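Local atomic coordinates of cystatin-F (Homo sapiens, PDB entry 2CH9), a protein that inhibits papain-like cysteine proteases such as papain and cathepsin L, and is secreted as a disulfide-linked homodimer. Residues 25-30 with 67-72; 34-39 with 107-112; 49-54 with 73-78; 77-82 with 92-97. All coordinates share one frame; numbering follows the deposited sequence.

In the fold
From the N terminus, the chain enters helix 28-44, whose first turn meets strand 67-78 in interaction 1; the loop so closed holds the rest of the helix and strand 49-63. Interaction 2 starts further along the same helix and ends on strand 102-112, so it crosses interaction 1, whose centre is about 8 Å from its own. Within the span of interaction 2, interaction 3 closes the hairpin of strands 49-63 and 67-78; it also crosses interaction 1. Interaction 4, also within the span of interaction 2, begins on R77 and T78, where interaction 3 ends, and folds 92-97 back. Together they tie the helix to the sheet and the loop holding 92-97 to strand 67-78.

Interaction 1: 25-30 with 67-72; sequences TNDPGV and LKYMLE
The ring of Y69 reaches from its strand to the first turn of the helix, with one face toward G29 O, and passes obliquely across the side chain of V30. G29 O is offset toward the rim of that face, and Y69 OH approaches G29 CA at 3.5 Å. V30 divides its branches: CG2 meets Y69 CE1 at 4.0 Å, while CG1, anti to the backbone N (chi1 171°), touches L71 CD2 at 3.9 Å. In the plane of the ring a water sits 2.6 Å from Y69 OH and donates to D27 OD2. That oxygen, at the N-cap, also accepts from V30 N at 3.1 Å through its anti lone pair, and weakly from G29 N. A leucine in place of Y69 would probably leave the water without its link to the strand and open a gap beside G29. A33 extends the packing on Y69 and L71, the arrangement of the cystatin fold, in which an antiparallel sheet wraps around a long helix.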
loop_
_atom_site.group_PDB
_atom_site.type_symbol
_atom_site.label_atom_id
_atom_site.label_comp_id
_atom_site.label_asym_id
_atom_site.label_seq_id
_atom_site.Cartn_x
_atom_site.Cartn_y
_atom_site.Cartn_z
ATOM N N THR A 25 9.811 -13.224 7.262
ATOM C CA THR A 25 10.750 -12.096 7.100
ATOM C C THR A 25 12.136 -12.565 6.606
ATOM O O THR A 25 13.013 -11.749 6.326
ATOM C CB THR A 25 10.874 -11.265 8.408
ATOM O OG1 THR A 25 11.326 -12.119 9.466
ATOM C CG2 THR A 25 9.519 -10.670 8.818
ATOM N N ASN A 26 12.325 -13.878 6.506
ATOM C CA ASN A 26 13.540 -14.448 5.910
ATOM C C ASN A 26 13.326 -15.065 4.517
ATOM O O ASN A 26 14.219 -15.735 3.989
ATOM C CB ASN A 26 14.231 -15.446 6.864
ATOM C CG ASN A 26 13.439 -16.742 7.054
ATOM O OD1 ASN A 26 12.286 -16.867 6.624
ATOM N ND2 ASN A 26 14.069 -17.718 7.706
ATOM N N ASP A 27 12.150 -14.832 3.932
ATOM C CA ASP A 27 11.853 -15.267 2.569
ATOM C C ASP A 27 12.846 -14.595 1.615
ATOM O O ASP A 27 13.080 -13.393 1.722
ATOM C CB ASP A 27 10.417 -14.902 2.203
ATOM C CG ASP A 27 10.103 -15.137 0.736
ATOM O OD1 ASP A 27 9.693 -16.260 0.375
ATOM O OD2 ASP A 27 10.232 -14.180 -0.057
ATOM N N PRO A 28 13.462 -15.378 0.707
ATOM C CA PRO A 28 14.472 -14.801 -0.177
ATOM C C PRO A 28 13.971 -13.567 -0.942
ATOM O O PRO A 28 14.720 -12.609 -1.083
ATOM C CB PRO A 28 14.833 -15.964 -1.114
ATOM C CG PRO A 28 14.496 -17.207 -0.324
ATOM C CD PRO A 28 13.273 -16.828 0.469
ATOM N N GLY A 29 12.712 -13.573 -1.382
ATOM C CA GLY A 29 12.112 -12.403 -2.026
ATOM C C GLY A 29 12.001 -11.200 -1.095
ATOM O O GLY A 29 12.273 -10.054 -1.497
ATOM N N VAL A 30 11.588 -11.444 0.147
ATOM C CA VAL A 30 11.563 -10.387 1.159
ATOM C C VAL A 30 12.958 -9.815 1.379
ATOM O O VAL A 30 13.108 -8.611 1.498
ATOM C CB VAL A 30 11.033 -10.869 2.513
ATOM C CG1 VAL A 30 11.231 -9.785 3.581
ATOM C CG2 VAL A 30 9.562 -11.228 2.409
ATOM N N LEU A 67 4.973 -8.876 -7.697
ATOM C CA LEU A 67 4.962 -8.948 -6.241
ATOM C C LEU A 67 5.233 -7.595 -5.603
ATOM O O LEU A 67 6.284 -6.990 -5.833
ATOM C CB LEU A 67 6.001 -9.968 -5.750
ATOM C CG LEU A 67 5.764 -11.459 -6.106
ATOM C CD1 LEU A 67 6.738 -12.372 -5.395
ATOM C CD2 LEU A 67 4.347 -11.913 -5.803
ATOM N N LYS A 68 4.286 -7.114 -4.810
ATOM C CA LYS A 68 4.492 -5.877 -4.052
ATOM C C LYS A 68 4.756 -6.231 -2.593
ATOM O O LYS A 68 3.911 -6.857 -1.923
ATOM C CB LYS A 68 3.271 -4.957 -4.149
ATOM C CG LYS A 68 3.489 -3.572 -3.541
ATOM C CD LYS A 68 2.197 -2.901 -3.192
ATOM C CE LYS A 68 2.248 -1.454 -3.629
ATOM N NZ LYS A 68 1.250 -0.581 -2.956
ATOM N N TYR A 69 5.937 -5.860 -2.106
ATOM C CA TYR A 69 6.298 -6.099 -0.709
ATOM C C TYR A 69 5.992 -4.885 0.119
ATOM O O TYR A 69 6.239 -3.757 -0.303
ATOM C CB TYR A 69 7.769 -6.466 -0.582
ATOM C CG TYR A 69 8.092 -7.765 -1.263
ATOM C CD1 TYR A 69 7.898 -8.988 -0.611
ATOM C CD2 TYR A 69 8.546 -7.785 -2.578
ATOM C CE1 TYR A 69 8.182 -10.183 -1.252
ATOM C CE2 TYR A 69 8.825 -8.980 -3.221
ATOM C CZ TYR A 69 8.645 -10.164 -2.558
ATOM O OH TYR A 69 8.944 -11.331 -3.210
ATOM N N MET A 70 5.381 -5.096 1.275
ATOM C CA MET A 70 5.213 -4.015 2.238
ATOM C C MET A 70 6.073 -4.419 3.423
ATOM O O MET A 70 5.800 -5.444 4.052
ATOM C CB MET A 70 3.740 -3.868 2.644
ATOM C CG MET A 70 2.836 -3.634 1.456
ATOM S SD MET A 70 1.101 -3.702 1.878
ATOM C CE MET A 70 0.394 -3.003 0.379
ATOM N N LEU A 71 7.104 -3.628 3.718
ATOM C CA LEU A 71 8.146 -4.049 4.652
ATOM C C LEU A 71 8.356 -3.058 5.775
ATOM O O LEU A 71 8.297 -1.849 5.575
ATOM C CB LEU A 71 9.484 -4.253 3.941
ATOM C CG LEU A 71 9.585 -5.158 2.719
ATOM C CD1 LEU A 71 11.025 -5.178 2.269
ATOM C CD2 LEU A 71 9.105 -6.596 3.017
ATOM N N GLU A 72 8.588 -3.608 6.965
ATOM C CA GLU A 72 9.092 -2.867 8.101
ATOM C C GLU A 72 10.533 -3.351 8.277
ATOM O O GLU A 72 10.776 -4.490 8.663
ATOM C CB GLU A 72 8.253 -3.163 9.347
ATOM C CG GLU A 72 8.589 -2.327 10.551
ATOM C CD GLU A 72 7.747 -2.708 11.761
ATOM O OE1 GLU A 72 7.985 -3.794 12.360
ATOM O OE2 GLU A 72 6.840 -1.927 12.128
HETATM O O HOH W 1 8.384 -13.627 -2.081
#

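Interaction 2: 34-39 with 107-112; sequences ARYSVE and SEVWVV
Y36 leaves the helix toward the strand and crosses the valine side chains at about a right angle. Its CB lies 4.2 Å from V109 CG1, and the same methyl comes to 3.9 Å from Y36 CD2. A chi1 of -68° sets CG anti to the carbonyl carbon; farther out on the ring, Y36 CE2 meets V111 CG2 at 4.2 Å. Both methyls approach the ring obliquely. The ring also stacks with F118, and the side chain touches V120, both on the neighbouring strand 117-126.

One residue further along the helix, S37 makes the polar part of the contact. A chi1 of 72° sets S107 OG between its backbone N and carbonyl carbon, where it meets S37 OG and donates to it across 2.8 Å. S37 OG also lies 3.2 Å from V109 CG2, and it is hydrogen-bonded to A33 O, one turn back in the helix. The short helix segment runs at 115° to the strand, their axes 8.5 Å apart at closest approach. Two small serines meet where S37 CA and S107 CA come within 6.5 Å, while valines and the tyrosine fill the contact alongside. S37 OG thus accepts from S107 OG and donates to A33 O, a short relay that satisfies buried hydroxyls within a largely apolar helix-sheet interface.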
loop_
_atom_site.group_PDB
_atom_site.type_symbol
_atom_site.label_atom_id
_atom_site.label_comp_id
_atom_site.label_asym_id
_atom_site.label_seq_id
_atom_site.Cartn_x
_atom_site.Cartn_y
_atom_site.Cartn_z
ATOM N N ALA A 34 14.104 -5.894 0.761
ATOM C CA ALA A 34 14.734 -5.067 1.791
ATOM C C ALA A 34 16.062 -4.471 1.314
ATOM O O ALA A 34 16.404 -3.349 1.693
ATOM C CB ALA A 34 14.942 -5.868 3.066
ATOM N N ARG A 35 16.804 -5.219 0.494
ATOM C CA ARG A 35 18.010 -4.687 -0.155
ATOM C C ARG A 35 17.680 -3.561 -1.133
ATOM O O ARG A 35 18.356 -2.525 -1.145
ATOM C CB ARG A 35 18.807 -5.800 -0.862
ATOM C CG ARG A 35 20.039 -5.323 -1.645
ATOM C CD ARG A 35 21.049 -4.523 -0.775
ATOM N NE ARG A 35 21.514 -5.287 0.380
ATOM C CZ ARG A 35 22.463 -6.224 0.348
ATOM N NH1 ARG A 35 23.088 -6.531 -0.783
ATOM N NH2 ARG A 35 22.784 -6.864 1.466
ATOM N N TYR A 36 16.658 -3.751 -1.964
ATOM C CA TYR A 36 16.211 -2.652 -2.830
ATOM C C TYR A 36 15.864 -1.388 -2.042
ATOM O O TYR A 36 16.199 -0.270 -2.458
ATOM C CB TYR A 36 15.019 -3.062 -3.666
ATOM C CG TYR A 36 15.343 -4.088 -4.698
ATOM C CD1 TYR A 36 16.519 -4.006 -5.451
ATOM C CD2 TYR A 36 14.454 -5.122 -4.969
ATOM C CE1 TYR A 36 16.806 -4.965 -6.431
ATOM C CE2 TYR A 36 14.731 -6.080 -5.932
ATOM C CZ TYR A 36 15.897 -5.992 -6.659
ATOM O OH TYR A 36 16.149 -6.938 -7.613
ATOM N N SER A 37 15.203 -1.576 -0.899
ATOM C CA SER A 37 14.763 -0.451 -0.065
ATOM C C SER A 37 15.942 0.384 0.410
ATOM O O SER A 37 15.937 1.619 0.288
ATOM C CB SER A 37 13.981 -0.966 1.140
ATOM O OG SER A 37 12.838 -1.647 0.695
ATOM N N VAL A 38 16.969 -0.289 0.936
ATOM C CA VAL A 38 18.121 0.437 1.460
ATOM C C VAL A 38 18.964 1.073 0.351
ATOM O O VAL A 38 19.582 2.120 0.554
ATOM C CB VAL A 38 18.952 -0.395 2.438
ATOM C CG1 VAL A 38 19.831 -1.430 1.701
ATOM C CG2 VAL A 38 19.768 0.548 3.328
ATOM N N GLU A 39 18.936 0.458 -0.829
ATOM C CA GLU A 39 19.571 1.026 -2.011
ATOM C C GLU A 39 18.839 2.277 -2.505
ATOM O O GLU A 39 19.479 3.234 -2.934
ATOM C CB GLU A 39 19.692 -0.032 -3.118
ATOM C CG GLU A 39 20.644 -1.161 -2.747
ATOM C CD GLU A 39 20.798 -2.191 -3.841
ATOM O OE1 GLU A 39 19.889 -2.306 -4.699
ATOM O OE2 GLU A 39 21.836 -2.888 -3.846
ATOM N N SER A 107 8.756 0.442 3.807
ATOM C CA SER A 107 8.866 0.512 2.373
ATOM C C SER A 107 7.843 -0.345 1.632
ATOM O O SER A 107 7.325 -1.345 2.162
ATOM C CB SER A 107 10.279 0.134 1.920
ATOM O OG SER A 107 10.484 -1.252 2.076
ATOM N N GLU A 108 7.557 0.072 0.400
ATOM C CA GLU A 108 6.847 -0.761 -0.561
ATOM C C GLU A 108 7.768 -0.924 -1.748
ATOM O O GLU A 108 8.369 0.050 -2.217
ATOM C CB GLU A 108 5.511 -0.134 -0.946
ATOM C CG GLU A 108 4.520 -0.199 0.205
ATOM C CD GLU A 108 3.232 0.560 -0.004
ATOM O OE1 GLU A 108 3.009 1.185 -1.080
ATOM O OE2 GLU A 108 2.420 0.535 0.943
ATOM N N VAL A 109 7.902 -2.167 -2.200
ATOM C CA VAL A 109 8.834 -2.538 -3.247
ATOM C C VAL A 109 8.061 -3.423 -4.210
ATOM O O VAL A 109 7.492 -4.456 -3.804
ATOM C CB VAL A 109 10.005 -3.376 -2.672
ATOM C CG1 VAL A 109 10.935 -3.831 -3.776
ATOM C CG2 VAL A 109 10.766 -2.600 -1.592
ATOM N N TRP A 110 8.027 -3.024 -5.476
ATOM C CA TRP A 110 7.308 -3.772 -6.501
ATOM C C TRP A 110 8.315 -4.497 -7.379
ATOM O O TRP A 110 9.199 -3.861 -7.968
ATOM C CB TRP A 110 6.441 -2.827 -7.345
ATOM C CG TRP A 110 5.565 -3.527 -8.368
ATOM C CD1 TRP A 110 4.707 -4.584 -8.153
ATOM C CD2 TRP A 110 5.449 -3.200 -9.757
ATOM N NE1 TRP A 110 4.078 -4.929 -9.323
ATOM C CE2 TRP A 110 4.511 -4.099 -10.324
ATOM C CE3 TRP A 110 6.031 -2.226 -10.574
ATOM C CZ2 TRP A 110 4.156 -4.058 -11.679
ATOM C CZ3 TRP A 110 5.684 -2.189 -11.913
ATOM C CH2 TRP A 110 4.748 -3.102 -12.453
ATOM N N VAL A 111 8.210 -5.820 -7.443
ATOM C CA VAL A 111 9.185 -6.618 -8.189
ATOM C C VAL A 111 8.467 -7.454 -9.236
ATOM O O VAL A 111 7.503 -8.162 -8.918
ATOM C CB VAL A 111 10.028 -7.522 -7.255
ATOM C CG1 VAL A 111 11.134 -8.243 -8.030
ATOM C CG2 VAL A 111 10.618 -6.699 -6.114
ATOM N N VAL A 112 8.908 -7.332 -10.485
ATOM C CA VAL A 112 8.392 -8.172 -11.561
ATOM C C VAL A 112 9.550 -8.993 -12.164
ATOM O O VAL A 112 10.168 -8.573 -13.147
ATOM C CB VAL A 112 7.636 -7.362 -12.641
ATOM C CG1 VAL A 112 6.851 -8.297 -13.538
ATOM C CG2 VAL A 112 6.677 -6.365 -11.996
#

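Interaction 3: 49-54 with 73-78; sequences FLFKES and VEIGRT
F51 with R77 and E53 with I75 form non-hydrogen-bonded antiparallel pairs on either side of the hydrogen-bonded pair K52 and G76, which is joined by K52 N to G76 O and G76 N to K52 O, both 2.9 Å. On the face bearing F51 and R77, the aromatic ring lies against the arginine: R77 CB sits 3.9 Å from the ring centroid, 18° off the normal, a CH-pi contact. The chain of R77 then runs on past F49, its CG 3.7 Å from F49 CB. F51 CZ is over one face of the guanidinium, whose plane is turned 69° from the F51 ring; D47 and L99 hold its nitrogens. I75 CD1 approaches F51 CD2 obliquely at 4.1 Å. This is the hairpin of strands 49-63 and 67-78 in the cystatin sheet, and V38 and F41 of the helix pack on I75 from this same side. L50 O accepts two bonds from T78: the backbone N comes almost straight onto the carbonyl, whereas OG1, between the backbone N and carbonyl carbon (chi1 70°), donates over 2.7 Å from above the carbonyl plane. T78 CG2 meets K52 CB at 3.5 Å, and the extended lysine carries NZ on to C91 O. At the other end of the pairing, S54 N donates to E74 O over 2.6 Å, and S54 OG adds a weak bond to the same oxygen.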
loop_
_atom_site.group_PDB
_atom_site.type_symbol
_atom_site.label_atom_id
_atom_site.label_comp_id
_atom_site.label_asym_id
_atom_site.label_seq_id
_atom_site.Cartn_x
_atom_site.Cartn_y
_atom_site.Cartn_z
ATOM N N PHE A 49 28.615 7.595 4.163
ATOM C CA PHE A 49 28.651 6.132 4.159
ATOM C C PHE A 49 27.381 5.508 3.583
ATOM O O PHE A 49 26.302 6.111 3.618
ATOM C CB PHE A 49 28.885 5.591 5.571
ATOM C CG PHE A 49 30.224 5.957 6.155
ATOM C CD1 PHE A 49 31.380 5.295 5.751
ATOM C CD2 PHE A 49 30.325 6.956 7.117
ATOM C CE1 PHE A 49 32.620 5.627 6.290
ATOM C CE2 PHE A 49 31.572 7.296 7.663
ATOM C CZ PHE A 49 32.717 6.630 7.248
ATOM N N LEU A 50 27.516 4.293 3.058
ATOM C CA LEU A 50 26.357 3.517 2.633
ATOM C C LEU A 50 25.645 2.899 3.847
ATOM O O LEU A 50 26.280 2.504 4.832
ATOM C CB LEU A 50 26.760 2.397 1.661
ATOM C CG LEU A 50 27.359 2.678 0.285
ATOM C CD1 LEU A 50 27.819 1.357 -0.327
ATOM C CD2 LEU A 50 26.368 3.386 -0.632
ATOM N N PHE A 51 24.325 2.807 3.762
ATOM C CA PHE A 51 23.541 2.095 4.763
ATOM C C PHE A 51 23.211 0.708 4.240
ATOM O O PHE A 51 23.264 0.476 3.039
ATOM C CB PHE A 51 22.267 2.866 5.088
ATOM C CG PHE A 51 22.475 4.014 6.039
ATOM C CD1 PHE A 51 23.271 5.101 5.685
ATOM C CD2 PHE A 51 21.854 4.018 7.288
ATOM C CE1 PHE A 51 23.458 6.175 6.570
ATOM C CE2 PHE A 51 22.034 5.080 8.180
ATOM C CZ PHE A 51 22.836 6.162 7.819
ATOM N N LYS A 52 22.854 -0.201 5.144
ATOM C CA LYS A 52 22.500 -1.569 4.785
ATOM C C LYS A 52 21.332 -2.034 5.657
ATOM O O LYS A 52 21.226 -1.653 6.837
ATOM C CB LYS A 52 23.722 -2.478 4.980
ATOM C CG LYS A 52 23.555 -3.949 4.613
ATOM C CD LYS A 52 24.851 -4.702 4.876
ATOM C CE LYS A 52 24.741 -6.164 4.514
ATOM N NZ LYS A 52 26.008 -6.907 4.810
ATOM N N GLU A 53 20.442 -2.841 5.085
ATOM C CA GLU A 53 19.332 -3.378 5.868
ATOM C C GLU A 53 19.914 -4.185 7.041
ATOM O O GLU A 53 20.840 -4.987 6.857
ATOM C CB GLU A 53 18.393 -4.206 4.981
ATOM C CG GLU A 53 18.911 -5.595 4.539
ATOM C CD GLU A 53 19.931 -5.569 3.404
ATOM O OE1 GLU A 53 20.306 -4.488 2.888
ATOM O OE2 GLU A 53 20.379 -6.663 3.024
ATOM N N SER A 54 19.410 -3.934 8.250
ATOM C CA SER A 54 19.927 -4.627 9.429
ATOM C C SER A 54 18.936 -5.610 10.040
ATOM O O SER A 54 19.346 -6.582 10.662
ATOM C CB SER A 54 20.452 -3.641 10.486
ATOM O OG SER A 54 19.416 -2.849 11.043
ATOM N N VAL A 73 11.477 -2.471 7.983
ATOM C CA VAL A 73 12.884 -2.846 7.859
ATOM C C VAL A 73 13.752 -1.821 8.608
ATOM O O VAL A 73 13.513 -0.618 8.515
ATOM C CB VAL A 73 13.294 -2.977 6.354
ATOM C CG1 VAL A 73 12.737 -1.827 5.522
ATOM C CG2 VAL A 73 14.808 -3.105 6.185
ATOM N N GLU A 74 14.701 -2.296 9.405
ATOM C CA GLU A 74 15.673 -1.415 10.021
ATOM C C GLU A 74 16.912 -1.333 9.131
ATOM O O GLU A 74 17.336 -2.334 8.556
ATOM C CB GLU A 74 16.036 -1.887 11.429
ATOM C CG GLU A 74 14.951 -1.593 12.469
ATOM C CD GLU A 74 15.165 -2.332 13.776
ATOM O OE1 GLU A 74 16.328 -2.663 14.111
ATOM O OE2 GLU A 74 14.165 -2.585 14.484
ATOM N N ILE A 75 17.466 -0.132 8.998
ATOM C CA ILE A 75 18.697 0.064 8.236
ATOM C C ILE A 75 19.758 0.706 9.118
ATOM O O ILE A 75 19.429 1.455 10.036
ATOM C CB ILE A 75 18.464 0.897 6.960
ATOM C CG1 ILE A 75 18.016 2.326 7.302
ATOM C CG2 ILE A 75 17.432 0.202 6.052
ATOM C CD1 ILE A 75 18.041 3.261 6.107
ATOM N N GLY A 76 21.023 0.391 8.852
ATOM C CA GLY A 76 22.123 0.899 9.658
ATOM C C GLY A 76 23.305 1.361 8.831
ATOM O O GLY A 76 23.566 0.826 7.746
ATOM N N ARG A 77 24.026 2.357 9.346
ATOM C CA ARG A 77 25.201 2.879 8.659
ATOM C C ARG A 77 26.327 1.846 8.668
ATOM O O ARG A 77 26.614 1.245 9.704
ATOM C CB ARG A 77 25.662 4.197 9.281
ATOM C CG ARG A 77 26.775 4.866 8.487
ATOM C CD ARG A 77 27.312 6.122 9.154
ATOM N NE ARG A 77 26.478 7.300 8.909
ATOM C CZ ARG A 77 25.995 8.094 9.860
ATOM N NH1 ARG A 77 26.264 7.858 11.140
ATOM N NH2 ARG A 77 25.247 9.143 9.534
ATOM N N THR A 78 26.937 1.625 7.502
ATOM C CA THR A 78 28.089 0.732 7.374
ATOM C C THR A 78 29.398 1.525 7.332
ATOM O O THR A 78 29.393 2.759 7.340
ATOM C CB THR A 78 28.009 -0.152 6.100
ATOM O OG1 THR A 78 28.208 0.660 4.937
ATOM C CG2 THR A 78 26.676 -0.857 5.996
#

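Interaction 4: 77-82 with 92-97; sequences RTTCKK and DFQTNH. With ZN (zinc ion), chain H; NAG (2-acetamido-2-deoxy-beta-D-glucopyranose), chain C.
Q94 grips the backbone of R77 and T78 twice. Its backbone N donates to R77 O at 3.0 Å in a straight bond, and its NE2 donates to T78 O, also at 3.0 Å, from above the carbonyl plane. The side chain bends at chi2 (-76°), which sets CD beside T79, whose CG2 lies 3.8 Å from Q94 CD. With an alanine here, T78 O would probably lose its side-chain donor and T79 CG2 would be left beside a gap. T79 N completes the pairing, donating to D92 O nearly in line with the carbonyl. The loop 92-97, without regular structure, is bridged to the backbone at T78, just before the corner at T79 and C80; the T78 hydroxyl closes an ST turn by accepting from C80 N. R77 O lies at the edge of the F93 ring, in its plane. Further out, the C80-C91 disulfide joins the two arms, D92 OD1 and OD2 bind one zinc ion, each at 2.0 Å, alongside a water, and N96 ND2 carries an N-linked glycan.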
loop_
_atom_site.group_PDB
_atom_site.type_symbol
_atom_site.label_atom_id
_atom_site.label_comp_id
_atom_site.label_asym_id
_atom_site.label_seq_id
_atom_site.Cartn_x
_atom_site.Cartn_y
_atom_site.Cartn_z
ATOM N N ARG A 77 24.026 2.357 9.346
ATOM C CA ARG A 77 25.201 2.879 8.659
ATOM C C ARG A 77 26.327 1.846 8.668
ATOM O O ARG A 77 26.614 1.245 9.704
ATOM C CB ARG A 77 25.662 4.197 9.281
ATOM C CG ARG A 77 26.775 4.866 8.487
ATOM C CD ARG A 77 27.312 6.122 9.154
ATOM N NE ARG A 77 26.478 7.300 8.909
ATOM C CZ ARG A 77 25.995 8.094 9.860
ATOM N NH1 ARG A 77 26.264 7.858 11.140
ATOM N NH2 ARG A 77 25.247 9.143 9.534
ATOM N N THR A 78 26.937 1.625 7.502
ATOM C CA THR A 78 28.089 0.732 7.374
ATOM C C THR A 78 29.398 1.525 7.332
ATOM O O THR A 78 29.393 2.759 7.340
ATOM C CB THR A 78 28.009 -0.152 6.100
ATOM O OG1 THR A 78 28.208 0.660 4.937
ATOM C CG2 THR A 78 26.676 -0.857 5.996
ATOM N N THR A 79 30.517 0.806 7.271
ATOM C CA THR A 79 31.841 1.425 7.208
ATOM C C THR A 79 32.311 1.626 5.759
ATOM O O THR A 79 33.467 1.990 5.520
ATOM C CB THR A 79 32.900 0.577 7.957
ATOM O OG1 THR A 79 32.983 -0.719 7.355
ATOM C CG2 THR A 79 32.548 0.428 9.431
ATOM N N CYS A 80 31.419 1.375 4.801
ATOM C CA CYS A 80 31.733 1.534 3.389
ATOM C C CYS A 80 31.315 2.895 2.916
ATOM O O CYS A 80 30.159 3.274 3.049
ATOM C CB CYS A 80 30.978 0.524 2.545
ATOM S SG CYS A 80 31.554 -1.165 2.567
ATOM N N LYS A 81 32.259 3.617 2.324
ATOM C CA LYS A 81 31.978 4.938 1.777
ATOM C C LYS A 81 31.104 4.863 0.523
ATOM O O LYS A 81 31.199 3.918 -0.276
ATOM C CB LYS A 81 33.278 5.705 1.518
ATOM C CG LYS A 81 33.885 6.292 2.785
ATOM C CD LYS A 81 34.927 7.339 2.457
ATOM C CE LYS A 81 35.529 7.920 3.722
ATOM N NZ LYS A 81 36.293 9.182 3.452
ATOM N N LYS A 82 30.223 5.850 0.392
ATOM C CA LYS A 82 29.395 6.025 -0.790
ATOM C C LYS A 82 30.286 6.424 -1.984
ATOM O O LYS A 82 31.396 6.913 -1.786
ATOM C CB LYS A 82 28.354 7.109 -0.505
ATOM C CG LYS A 82 27.132 7.011 -1.380
ATOM C CD LYS A 82 26.026 7.972 -0.975
ATOM C CE LYS A 82 25.116 8.200 -2.178
ATOM N NZ LYS A 82 24.055 9.210 -1.925
ATOM N N ASP A 92 30.187 -4.201 6.382
ATOM C CA ASP A 92 29.789 -4.461 7.772
ATOM C C ASP A 92 29.339 -3.150 8.442
ATOM O O ASP A 92 29.689 -2.061 7.988
ATOM C CB ASP A 92 30.942 -5.120 8.555
ATOM C CG ASP A 92 31.291 -6.541 8.051
ATOM O OD1 ASP A 92 30.391 -7.381 7.808
ATOM O OD2 ASP A 92 32.496 -6.842 7.925
ATOM N N PHE A 93 28.564 -3.253 9.518
ATOM C CA PHE A 93 28.048 -2.055 10.185
ATOM C C PHE A 93 29.103 -1.313 11.015
ATOM O O PHE A 93 30.062 -1.915 11.505
ATOM C CB PHE A 93 26.809 -2.376 11.026
ATOM C CG PHE A 93 25.639 -2.853 10.216
ATOM C CD1 PHE A 93 24.885 -1.961 9.465
ATOM C CD2 PHE A 93 25.292 -4.200 10.198
ATOM C CE1 PHE A 93 23.802 -2.403 8.709
ATOM C CE2 PHE A 93 24.215 -4.651 9.441
ATOM C CZ PHE A 93 23.474 -3.756 8.696
ATOM N N GLN A 94 28.913 -0.000 11.154
ATOM C CA GLN A 94 29.781 0.850 11.964
ATOM C C GLN A 94 29.951 0.307 13.375
ATOM O O GLN A 94 28.977 -0.101 14.013
ATOM C CB GLN A 94 29.220 2.270 12.035
ATOM C CG GLN A 94 29.410 3.094 10.774
ATOM C CD GLN A 94 30.835 3.601 10.591
ATOM O OE1 GLN A 94 31.631 3.629 11.534
ATOM N NE2 GLN A 94 31.158 4.017 9.369
ATOM N N THR A 95 31.198 0.297 13.839
ATOM C CA THR A 95 31.555 -0.101 15.201
ATOM C C THR A 95 31.628 1.155 16.077
ATOM O O THR A 95 31.012 1.211 17.150
ATOM C CB THR A 95 32.908 -0.864 15.214
ATOM O OG1 THR A 95 32.798 -2.045 14.407
ATOM C CG2 THR A 95 33.327 -1.256 16.634
ATOM N N ASN A 96 32.385 2.148 15.598
ATOM C CA ASN A 96 32.486 3.488 16.189
ATOM C C ASN A 96 31.121 4.005 16.647
ATOM O O ASN A 96 30.222 4.206 15.825
ATOM C CB ASN A 96 33.094 4.445 15.148
ATOM C CG ASN A 96 33.736 5.683 15.768
ATOM O OD1 ASN A 96 33.263 6.208 16.780
ATOM N ND2 ASN A 96 34.829 6.156 15.140
ATOM N N HIS A 97 30.967 4.208 17.958
ATOM C CA HIS A 97 29.677 4.628 18.528
ATOM C C HIS A 97 29.212 5.989 18.004
ATOM O O HIS A 97 28.007 6.221 17.862
ATOM C CB HIS A 97 29.699 4.621 20.064
ATOM C CG HIS A 97 28.357 4.876 20.687
ATOM N ND1 HIS A 97 28.049 6.052 21.341
ATOM C CD2 HIS A 97 27.238 4.115 20.740
ATOM C CE1 HIS A 97 26.802 6.000 21.777
ATOM N NE2 HIS A 97 26.286 4.835 21.424
HETATM ZN ZN ZN H . 31.878 -8.723 7.576
HETATM C C1 NAG C . 35.268 7.477 15.551
HETATM C C2 NAG C . 36.757 7.504 15.934
HETATM C C3 NAG C . 37.216 8.910 16.327
HETATM C C4 NAG C . 36.823 9.956 15.284
HETATM C C5 NAG C . 35.353 9.795 14.857
HETATM C C6 NAG C . 34.997 10.694 13.669
HETATM C C7 NAG C . 37.522 5.357 16.814
HETATM C C8 NAG C . 37.986 4.598 18.028
HETATM N N2 NAG C . 37.041 6.582 17.024
HETATM O O3 NAG C . 38.617 8.924 16.501
HETATM O O4 NAG C . 37.062 11.246 15.819
HETATM O O5 NAG C . 35.037 8.441 14.532
HETATM O O6 NAG C . 35.371 10.095 12.443
HETATM O O7 NAG C . 37.588 4.849 15.693
HETATM O O HOH W 2 30.242 -9.147 6.158
#